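Local coordinates for isomerase/lactonizing enzyme (Agrobacterium tumefaciens, PDB 1RVK), which is of unknown function but, as a magnesium-binding member of the enolase superfamily, probably abstracts a proton next to a substrate carboxylate, at residues K64-K67 and K68-G72; P175-S178 and W179-D182; N284-G288 and I289-L293. All coordinates share one frame; numbering follows the deposited sequence.

Interaction 1: residues K64-K67 and K68-G72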
ATOM      1  N   LYS A  64     -12.850 -18.669 -14.204  1.00 23.00           N
ATOM      2  CA  LYS A  64     -11.743 -19.429 -14.763  1.00 22.20           C
ATOM      3  C   LYS A  64     -10.648 -19.815 -13.773  1.00 20.37           C
ATOM      4  O   LYS A  64     -10.013 -20.857 -13.934  1.00 19.13           O
ATOM      5  CB  LYS A  64     -11.126 -18.658 -15.936  1.00 26.17           C
ATOM      6  CG  LYS A  64     -10.080 -19.443 -16.712  1.00 31.52           C
ATOM      7  CD  LYS A  64      -9.565 -18.653 -17.905  1.00 36.70           C
ATOM      8  CE  LYS A  64      -8.565 -19.463 -18.714  1.00 40.03           C
ATOM      9  NZ  LYS A  64      -8.071 -18.707 -19.898  1.00 42.51           N
ATOM     10  N   PHE A  65     -10.438 -19.001 -12.740  1.00 17.65           N
ATOM     11  CA  PHE A  65      -9.374 -19.286 -11.783  1.00 16.10           C
ATOM     12  C   PHE A  65      -9.744 -19.450 -10.312  1.00 14.87           C
ATOM     13  O   PHE A  65      -9.515 -20.505  -9.727  1.00 14.42           O
ATOM     14  CB  PHE A  65      -8.298 -18.196 -11.876  1.00 14.89           C
ATOM     15  CG  PHE A  65      -7.803 -17.949 -13.271  1.00 15.59           C
ATOM     16  CD1 PHE A  65      -6.983 -18.877 -13.909  1.00 16.33           C
ATOM     17  CD2 PHE A  65      -8.170 -16.795 -13.956  1.00 15.49           C
ATOM     18  CE1 PHE A  65      -6.537 -18.656 -15.215  1.00 15.88           C
ATOM     19  CE2 PHE A  65      -7.728 -16.565 -15.262  1.00 17.12           C
ATOM     20  CZ  PHE A  65      -6.910 -17.501 -15.891  1.00 15.99           C
ATOM     21  N   VAL A  66     -10.306 -18.405  -9.711  1.00 13.21           N
ATOM     22  CA  VAL A  66     -10.618 -18.430  -8.285  1.00 12.37           C
ATOM     23  C   VAL A  66     -11.550 -19.531  -7.790  1.00 14.24           C
ATOM     24  O   VAL A  66     -11.220 -20.228  -6.832  1.00 13.52           O
ATOM     25  CB  VAL A  66     -11.147 -17.062  -7.816  1.00 13.63           C
ATOM     26  CG1 VAL A  66     -11.342 -17.066  -6.302  1.00 12.70           C
ATOM     27  CG2 VAL A  66     -10.158 -15.969  -8.211  1.00 14.16           C
ATOM     28  N   LYS A  67     -12.708 -19.700  -8.418  1.00 14.35           N
ATOM     29  CA  LYS A  67     -13.625 -20.742  -7.969  1.00 16.09           C
ATOM     30  C   LYS A  67     -13.035 -22.140  -8.107  1.00 15.58           C
ATOM     31  O   LYS A  67     -13.211 -22.979  -7.228  1.00 15.74           O
ATOM     32  CB  LYS A  67     -14.947 -20.665  -8.737  1.00 15.59           C
ATOM     33  CG  LYS A  67     -15.828 -19.518  -8.285  1.00 17.64           C
ATOM     34  CD  LYS A  67     -17.157 -19.516  -9.016  1.00 16.85           C
ATOM     35  CE  LYS A  67     -18.068 -18.431  -8.468  1.00 18.60           C
ATOM     36  NZ  LYS A  67     -19.374 -18.376  -9.187  1.00 19.53           N
ATOM     37  N   LYS A  68     -12.327 -22.385  -9.206  1.00 16.22           N
ATOM     38  CA  LYS A  68     -11.724 -23.692  -9.442  1.00 18.35           C
ATOM     39  C   LYS A  68     -10.713 -24.091  -8.374  1.00 18.22           C
ATOM     40  O   LYS A  68     -10.508 -25.273  -8.116  1.00 18.77           O
ATOM     41  CB  LYS A  68     -11.047 -23.724 -10.812  1.00 20.06           C
ATOM     42  CG  LYS A  68     -12.000 -23.616 -11.984  1.00 23.73           C
ATOM     43  CD  LYS A  68     -11.229 -23.725 -13.287  1.00 28.81           C
ATOM     44  CE  LYS A  68     -12.146 -23.664 -14.492  1.00 31.87           C
ATOM     45  NZ  LYS A  68     -11.356 -23.757 -15.752  1.00 36.14           N
ATOM     46  N   VAL A  69     -10.079 -23.104  -7.752  1.00 16.15           N
ATOM     47  CA  VAL A  69      -9.098 -23.382  -6.714  1.00 16.40           C
ATOM     48  C   VAL A  69      -9.715 -23.476  -5.322  1.00 15.61           C
ATOM     49  O   VAL A  69      -9.382 -24.376  -4.551  1.00 16.11           O
ATOM     50  CB  VAL A  69      -7.997 -22.290  -6.679  1.00 15.59           C
ATOM     51  CG1 VAL A  69      -7.091 -22.493  -5.465  1.00 17.30           C
ATOM     52  CG2 VAL A  69      -7.187 -22.335  -7.963  1.00 16.88           C
ATOM     53  N   LEU A  70     -10.629 -22.559  -5.014  1.00 14.14           N
ATOM     54  CA  LEU A  70     -11.244 -22.500  -3.688  1.00 15.27           C
ATOM     55  C   LEU A  70     -12.436 -23.396  -3.352  1.00 14.73           C
ATOM     56  O   LEU A  70     -12.464 -24.003  -2.289  1.00 14.75           O
ATOM     57  CB  LEU A  70     -11.647 -21.058  -3.370  1.00 14.27           C
ATOM     58  CG  LEU A  70     -10.572 -19.970  -3.329  1.00 20.63           C
ATOM     59  CD1 LEU A  70     -11.188 -18.685  -2.783  1.00 19.27           C
ATOM     60  CD2 LEU A  70      -9.421 -20.408  -2.453  1.00 21.57           C
ATOM     61  N   ILE A  71     -13.426 -23.461  -4.235  1.00 16.80           N
ATOM     62  CA  ILE A  71     -14.623 -24.253  -3.959  1.00 15.99           C
ATOM     63  C   ILE A  71     -14.346 -25.700  -3.569  1.00 16.93           C
ATOM     64  O   ILE A  71     -13.663 -26.428  -4.289  1.00 18.21           O
ATOM     65  CB  ILE A  71     -15.596 -24.228  -5.162  1.00 16.61           C
ATOM     66  CG1 ILE A  71     -16.008 -22.783  -5.464  1.00 17.60           C
ATOM     67  CG2 ILE A  71     -16.841 -25.056  -4.850  1.00 17.89           C
ATOM     68  CD1 ILE A  71     -16.786 -22.112  -4.344  1.00 19.45           C
ATOM     69  N   GLY A  72     -14.882 -26.100  -2.418  1.00 17.21           N
ATOM     70  CA  GLY A  72     -14.709 -27.460  -1.931  1.00 18.77           C
ATOM     71  C   GLY A  72     -13.424 -27.699  -1.163  1.00 18.96           C
ATOM     72  O   GLY A  72     -13.103 -28.834  -0.805  1.00 20.85           O
TER
HETATM   73  O   HOH W   1     -13.087 -26.128  -6.924  1.00 24.49           O
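Lys-68 lies back along its own helix over the carbonyl of Lys-64, one turn earlier, and so illustrates how a helix can use the methylenes of a lysine near its C-terminal end. Residues 64-70 form the last turns of helix 59-70, with a wider pi-type turn at 64-66. The lysine's CB begins 3.7 Å from Phe-65 O. With CG anti to the carbonyl carbon (chi1 -66°) and the chain extended beyond it, the rest runs past Lys-64: CG is 3.9 Å from Lys-64 O, and CD makes the closest approach, 3.2 Å from that same oxygen. Past CD the chain draws off, CE standing 3.6 Å and NZ 3.7 Å from Lys-64 O, so the carbonyl meets the aliphatic arm rather than being gripped by the ammonium.

On the buried face, Val-66 and Leu-70 point the same way and lie side by side, Val-66 CG1 touching Leu-70 CD1 at 3.9 Å. Both rest on Val-104 of helix 98-116, within the N-terminal capping domain. The backbone between them is joined by a nearly straight bond from Leu-70 N to Val-66 O (3.0 Å, 166° at the hydrogen). Val-69 N is held less well, by two weak bonds to Phe-65 O and Val-66 O, consistent with the wider turn just before it.

Lys-67 sends its NZ to a salt bridge with Glu-63, while its backbone serves the helix end. A water molecule lies within bonding reach of Lys-67 O and Ile-71 O. Ile-71, the first residue to leave helical geometry, still donates its N to Lys-67 O, and its CG1 folds back to 3.3 Å from that oxygen.

Interaction 2: residues P175-S178 and W179-D182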
ATOM      1  N   PRO A 175       4.037  13.251 -14.737  1.00 15.81           N
ATOM      2  CA  PRO A 175       3.078  13.478 -15.823  1.00 18.11           C
ATOM      3  C   PRO A 175       1.816  12.667 -15.509  1.00 20.23           C
ATOM      4  O   PRO A 175       1.876  11.679 -14.778  1.00 17.92           O
ATOM      5  CB  PRO A 175       3.825  12.979 -17.061  1.00 20.72           C
ATOM      6  CG  PRO A 175       4.813  11.989 -16.507  1.00 22.14           C
ATOM      7  CD  PRO A 175       5.282  12.648 -15.238  1.00 17.99           C
ATOM      8  N   PRO A 176       0.662  13.052 -16.075  1.00 21.40           N
ATOM      9  CA  PRO A 176       0.413  14.153 -17.008  1.00 23.25           C
ATOM     10  C   PRO A 176       0.536  15.606 -16.533  1.00 24.01           C
ATOM     11  O   PRO A 176       0.043  16.506 -17.212  1.00 24.50           O
ATOM     12  CB  PRO A 176      -0.983  13.833 -17.538  1.00 23.34           C
ATOM     13  CG  PRO A 176      -1.642  13.220 -16.357  1.00 23.40           C
ATOM     14  CD  PRO A 176      -0.575  12.289 -15.833  1.00 23.00           C
ATOM     15  N   VAL A 177       1.165  15.855 -15.386  1.00 23.45           N
ATOM     16  CA  VAL A 177       1.341  17.246 -14.966  1.00 23.68           C
ATOM     17  C   VAL A 177       2.162  17.872 -16.089  1.00 24.32           C
ATOM     18  O   VAL A 177       3.260  17.412 -16.398  1.00 24.03           O
ATOM     19  CB  VAL A 177       2.107  17.375 -13.624  1.00 22.65           C
ATOM     20  CG1 VAL A 177       2.631  18.805 -13.453  1.00 23.71           C
ATOM     21  CG2 VAL A 177       1.178  17.041 -12.463  1.00 22.08           C
ATOM     22  N   SER A 178       1.600  18.905 -16.705  1.00 25.73           N
ATOM     23  CA  SER A 178       2.208  19.612 -17.830  1.00 27.11           C
ATOM     24  C   SER A 178       3.730  19.635 -17.952  1.00 25.87           C
ATOM     25  O   SER A 178       4.293  19.129 -18.923  1.00 24.30           O
ATOM     26  CB  SER A 178       1.697  21.056 -17.857  1.00 29.54           C
ATOM     27  OG  SER A 178       0.284  21.091 -17.957  1.00 36.18           O
ATOM     28  N   TRP A 179       4.390  20.229 -16.967  1.00 23.75           N
ATOM     29  CA  TRP A 179       5.841  20.378 -16.980  1.00 22.78           C
ATOM     30  C   TRP A 179       6.659  19.248 -16.347  1.00 20.95           C
ATOM     31  O   TRP A 179       7.886  19.241 -16.448  1.00 21.22           O
ATOM     32  CB  TRP A 179       6.201  21.689 -16.282  1.00 21.83           C
ATOM     33  CG  TRP A 179       5.599  21.784 -14.909  1.00 22.63           C
ATOM     34  CD1 TRP A 179       4.408  22.361 -14.569  1.00 22.19           C
ATOM     35  CD2 TRP A 179       6.134  21.231 -13.702  1.00 21.63           C
ATOM     36  NE1 TRP A 179       4.169  22.201 -13.225  1.00 23.31           N
ATOM     37  CE2 TRP A 179       5.213  21.512 -12.668  1.00 22.07           C
ATOM     38  CE3 TRP A 179       7.304  20.524 -13.393  1.00 20.93           C
ATOM     39  CZ2 TRP A 179       5.427  21.110 -11.345  1.00 21.73           C
ATOM     40  CZ3 TRP A 179       7.515  20.125 -12.075  1.00 21.36           C
ATOM     41  CH2 TRP A 179       6.579  20.421 -11.070  1.00 20.48           C
ATOM     42  N   ALA A 180       5.989  18.297 -15.708  1.00 19.63           N
ATOM     43  CA  ALA A 180       6.678  17.196 -15.032  1.00 18.80           C
ATOM     44  C   ALA A 180       7.321  16.159 -15.955  1.00 17.20           C
ATOM     45  O   ALA A 180       6.868  15.944 -17.079  1.00 16.11           O
ATOM     46  CB  ALA A 180       5.711  16.507 -14.069  1.00 17.06           C
ATOM     47  N   PRO A 181       8.390  15.497 -15.480  1.00 16.09           N
ATOM     48  CA  PRO A 181       8.989  15.705 -14.157  1.00 15.71           C
ATOM     49  C   PRO A 181      10.127  16.718 -14.208  1.00 15.98           C
ATOM     50  O   PRO A 181      10.660  17.011 -15.278  1.00 16.62           O
ATOM     51  CB  PRO A 181       9.481  14.314 -13.793  1.00 15.81           C
ATOM     52  CG  PRO A 181      10.007  13.829 -15.116  1.00 17.42           C
ATOM     53  CD  PRO A 181       8.936  14.280 -16.112  1.00 17.40           C
ATOM     54  N   ASP A 182      10.503  17.245 -13.048  1.00 14.09           N
ATOM     55  CA  ASP A 182      11.588  18.218 -12.967  1.00 16.27           C
ATOM     56  C   ASP A 182      12.331  18.018 -11.646  1.00 14.54           C
ATOM     57  O   ASP A 182      11.791  18.306 -10.576  1.00 13.88           O
ATOM     58  CB  ASP A 182      11.020  19.640 -13.047  1.00 16.71           C
ATOM     59  CG  ASP A 182      12.099  20.696 -13.187  1.00 21.05           C
ATOM     60  OD1 ASP A 182      13.020  20.730 -12.347  1.00 21.46           O
ATOM     61  OD2 ASP A 182      12.020  21.499 -14.138  1.00 24.45           O
TER
HETATM   62  O   HOH W   2       4.043  15.745 -18.637  1.00 46.92           O
HETATM   63  O   HOH W   3       7.217  17.379 -19.334  1.00 37.30           O
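Pro-175 sets its ring against two residues of the returning chain: its CD lies 4.1 Å from Ala-180 CB and equally far, 4.1 Å, from Pro-181 CD. Phe-208 touches both prolines from outside the loop. The peptide bonds leading into Pro-176 and Pro-181 are both cis, which probably helps the chain double back within so few residues.

Val-177 meets both Ala-180 and Trp-179. Its CB packs 3.7 Å from Ala-180 CB, while CG1, swung anti to the backbone N (chi1 163°), sits over one face of the Trp-179 indole. This is a CH-pi contact, with CG1 3.9 Å from the centroid of the five-membered ring. The indole is placed beside the valine by a chi1 of 54°, which tucks CG between the backbone N and the carbonyl carbon; the ring also meets that of Trp-173.

The backbone here is a beta turn, roughly of type I, in the loop between strand 167-171 and helix 183-197 of the TIM-barrel-like domain. It is closed by Ala-180 N donating to Val-177 O at 3.0 Å, from above the carbonyl plane. A water donates to the same Val-177 O at 2.9 Å and lies near enough to Ala-180 O to bridge the two.

Ser-178 occupies the first corner of the turn, its OG directed to a weak hydrogen bond with Glu-142. A second water donates to Ala-180 O at 2.7 Å and only weakly to Ser-178 O.

Interaction 3: residues N284-G288 and I289-L293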
ATOM      1  N   ASN A 284      -0.755  -5.701  -1.844  1.00 14.22           N
ATOM      2  CA  ASN A 284      -1.163  -5.665  -3.245  1.00 14.44           C
ATOM      3  C   ASN A 284      -0.007  -5.906  -4.204  1.00 15.94           C
ATOM      4  O   ASN A 284      -0.207  -6.377  -5.325  1.00 16.83           O
ATOM      5  CB  ASN A 284      -1.819  -4.324  -3.591  1.00 15.14           C
ATOM      6  CG  ASN A 284      -3.264  -4.264  -3.167  1.00 18.18           C
ATOM      7  OD1 ASN A 284      -3.848  -5.277  -2.790  1.00 17.32           O
ATOM      8  ND2 ASN A 284      -3.857  -3.077  -3.239  1.00 19.32           N
ATOM      9  N   ASP A 285       1.203  -5.588  -3.760  1.00 14.17           N
ATOM     10  CA  ASP A 285       2.372  -5.738  -4.607  1.00 14.75           C
ATOM     11  C   ASP A 285       2.935  -7.147  -4.719  1.00 14.01           C
ATOM     12  O   ASP A 285       3.495  -7.505  -5.757  1.00 14.70           O
ATOM     13  CB  ASP A 285       3.469  -4.789  -4.132  1.00 16.72           C
ATOM     14  CG  ASP A 285       3.005  -3.349  -4.095  1.00 19.19           C
ATOM     15  OD1 ASP A 285       2.690  -2.791  -5.171  1.00 19.47           O
ATOM     16  OD2 ASP A 285       2.943  -2.782  -2.987  1.00 20.04           O
ATOM     17  N   VAL A 286       2.793  -7.949  -3.672  1.00 12.39           N
ATOM     18  CA  VAL A 286       3.340  -9.301  -3.721  1.00 12.17           C
ATOM     19  C   VAL A 286       2.303 -10.411  -3.723  1.00 12.65           C
ATOM     20  O   VAL A 286       2.649 -11.588  -3.620  1.00 12.79           O
ATOM     21  CB  VAL A 286       4.341  -9.539  -2.572  1.00 13.20           C
ATOM     22  CG1 VAL A 286       5.456  -8.497  -2.643  1.00 14.82           C
ATOM     23  CG2 VAL A 286       3.630  -9.483  -1.230  1.00 14.75           C
ATOM     24  N   GLY A 287       1.031 -10.041  -3.833  1.00 12.79           N
ATOM     25  CA  GLY A 287      -0.011 -11.051  -3.899  1.00 11.03           C
ATOM     26  C   GLY A 287      -0.695 -11.501  -2.626  1.00 11.75           C
ATOM     27  O   GLY A 287      -1.174 -12.632  -2.560  1.00 12.69           O
ATOM     28  N   GLY A 288      -0.744 -10.644  -1.612  1.00 11.76           N
ATOM     29  CA  GLY A 288      -1.428 -11.026  -0.389  1.00 11.45           C
ATOM     30  C   GLY A 288      -0.649 -10.916   0.907  1.00 12.70           C
ATOM     31  O   GLY A 288       0.544 -10.605   0.922  1.00 11.81           O
ATOM     32  N   ILE A 289      -1.353 -11.165   2.005  1.00 11.19           N
ATOM     33  CA  ILE A 289      -0.763 -11.121   3.333  1.00 12.19           C
ATOM     34  C   ILE A 289       0.249 -12.254   3.482  1.00 12.38           C
ATOM     35  O   ILE A 289       1.325 -12.061   4.035  1.00 13.92           O
ATOM     36  CB  ILE A 289      -1.869 -11.245   4.417  1.00 11.61           C
ATOM     37  CG1 ILE A 289      -2.695  -9.958   4.444  1.00 14.01           C
ATOM     38  CG2 ILE A 289      -1.256 -11.499   5.789  1.00 11.82           C
ATOM     39  CD1 ILE A 289      -3.949 -10.053   5.297  1.00 13.55           C
ATOM     40  N   THR A 290      -0.088 -13.434   2.968  1.00 12.71           N
ATOM     41  CA  THR A 290       0.816 -14.576   3.071  1.00 14.79           C
ATOM     42  C   THR A 290       2.203 -14.265   2.486  1.00 13.38           C
ATOM     43  O   THR A 290       3.209 -14.386   3.183  1.00 15.34           O
ATOM     44  CB  THR A 290       0.199 -15.816   2.402  1.00 16.03           C
ATOM     45  OG1 THR A 290      -1.075 -16.085   3.010  1.00 17.33           O
ATOM     46  CG2 THR A 290       1.101 -17.033   2.583  1.00 20.03           C
ATOM     47  N   PRO A 291       2.279 -13.851   1.209  1.00 11.74           N
ATOM     48  CA  PRO A 291       3.609 -13.548   0.663  1.00 10.98           C
ATOM     49  C   PRO A 291       4.238 -12.293   1.277  1.00 12.30           C
ATOM     50  O   PRO A 291       5.461 -12.159   1.308  1.00 10.52           O
ATOM     51  CB  PRO A 291       3.348 -13.414  -0.841  1.00 11.09           C
ATOM     52  CG  PRO A 291       1.910 -12.976  -0.905  1.00 11.46           C
ATOM     53  CD  PRO A 291       1.262 -13.842   0.144  1.00 10.66           C
ATOM     54  N   ALA A 292       3.413 -11.374   1.770  1.00 11.65           N
ATOM     55  CA  ALA A 292       3.949 -10.163   2.391  1.00 11.92           C
ATOM     56  C   ALA A 292       4.710 -10.571   3.649  1.00 12.96           C
ATOM     57  O   ALA A 292       5.800 -10.066   3.924  1.00 13.11           O
ATOM     58  CB  ALA A 292       2.820  -9.194   2.744  1.00 13.26           C
ATOM     59  N   LEU A 293       4.135 -11.491   4.416  1.00 10.93           N
ATOM     60  CA  LEU A 293       4.793 -11.962   5.627  1.00 12.09           C
ATOM     61  C   LEU A 293       6.111 -12.637   5.265  1.00 11.90           C
ATOM     62  O   LEU A 293       7.104 -12.481   5.972  1.00 11.29           O
ATOM     63  CB  LEU A 293       3.888 -12.937   6.392  1.00 15.19           C
ATOM     64  CG  LEU A 293       2.821 -12.314   7.305  1.00 18.56           C
ATOM     65  CD1 LEU A 293       3.489 -11.651   8.496  1.00 19.86           C
ATOM     66  CD2 LEU A 293       2.009 -11.295   6.546  1.00 23.01           C
TER
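Val-286 wedges one methyl against the first turn of the following helix: its CG2 lies 3.6 Å from Ala-292 N, 3.9 Å from Pro-291 CG and 4.1 Å from Ala-292 CB. With CG1 turned anti to the carbonyl carbon (chi1 -57°), CG2 is left in the cleft flanked by N and C, facing the proline and alanine together. Close by, the carbonyl of Val-286 abuts the proline ring, Val-286 O being 3.1 Å from Pro-291 CG. This oxygen is buried and has no hydrogen-bonding partner in the model, its near neighbour being the CG methylene of the proline.

Behind the valine, the chain passes through two glycines into helix 289-301. Gly-288 is the N-cap, and its O accepts from Ala-292 N at 3.1 Å, with an angle of 143° at the hydrogen. Pro-291 illustrates why proline is tolerated in a first helical turn: the nitrogen it cannot use as a donor would have had no carbonyl of the helix to reach. The ring instead packs against the N-cap carbonyl, its CG 3.3 Å from Gly-288 O. Gly-287 ends the short, weakly bonded helix 283-286 with positive phi (93°).

Farther out, Trp-82 of helix 78-89 touches Pro-291 and donates its NE1 to Gly-287 O, holding the glycine link from the side of the N-terminal domain. Thr-290 OG1 bonds both Asp-105 OD1 and Trp-109 NE1 of helix 98-116, adding a second tie between domains. On the barrel side, Asp-285 OD2 bonds His-309 ND1, a pairing reminiscent of the His-Asp dyad of mandelate racemase, and the Asp-285 side chain touches Glu-258, a ligand of the bound magnesium ion.

From the N terminus, interaction 1 comes first, finishing helix 59-70 of the N-terminal domain, where Gly-72 pairs by its backbone with Ile-3 of the first strand. Interaction 2 closes a tight turn in the loop that carries strand 167-171 of the barrel into helix 183-197. Interaction 3 joins two successive helices after strand 278-281. The three are in series, each within one continuous stretch, and none nests in or crosses another. Interactions 1 and 3, with centres about 19 Å apart, both border helices 78-89 and 98-116, which thus link the domains; interaction 2 lies about 32 Å from interaction 3, centre to centre, across the chain's middle.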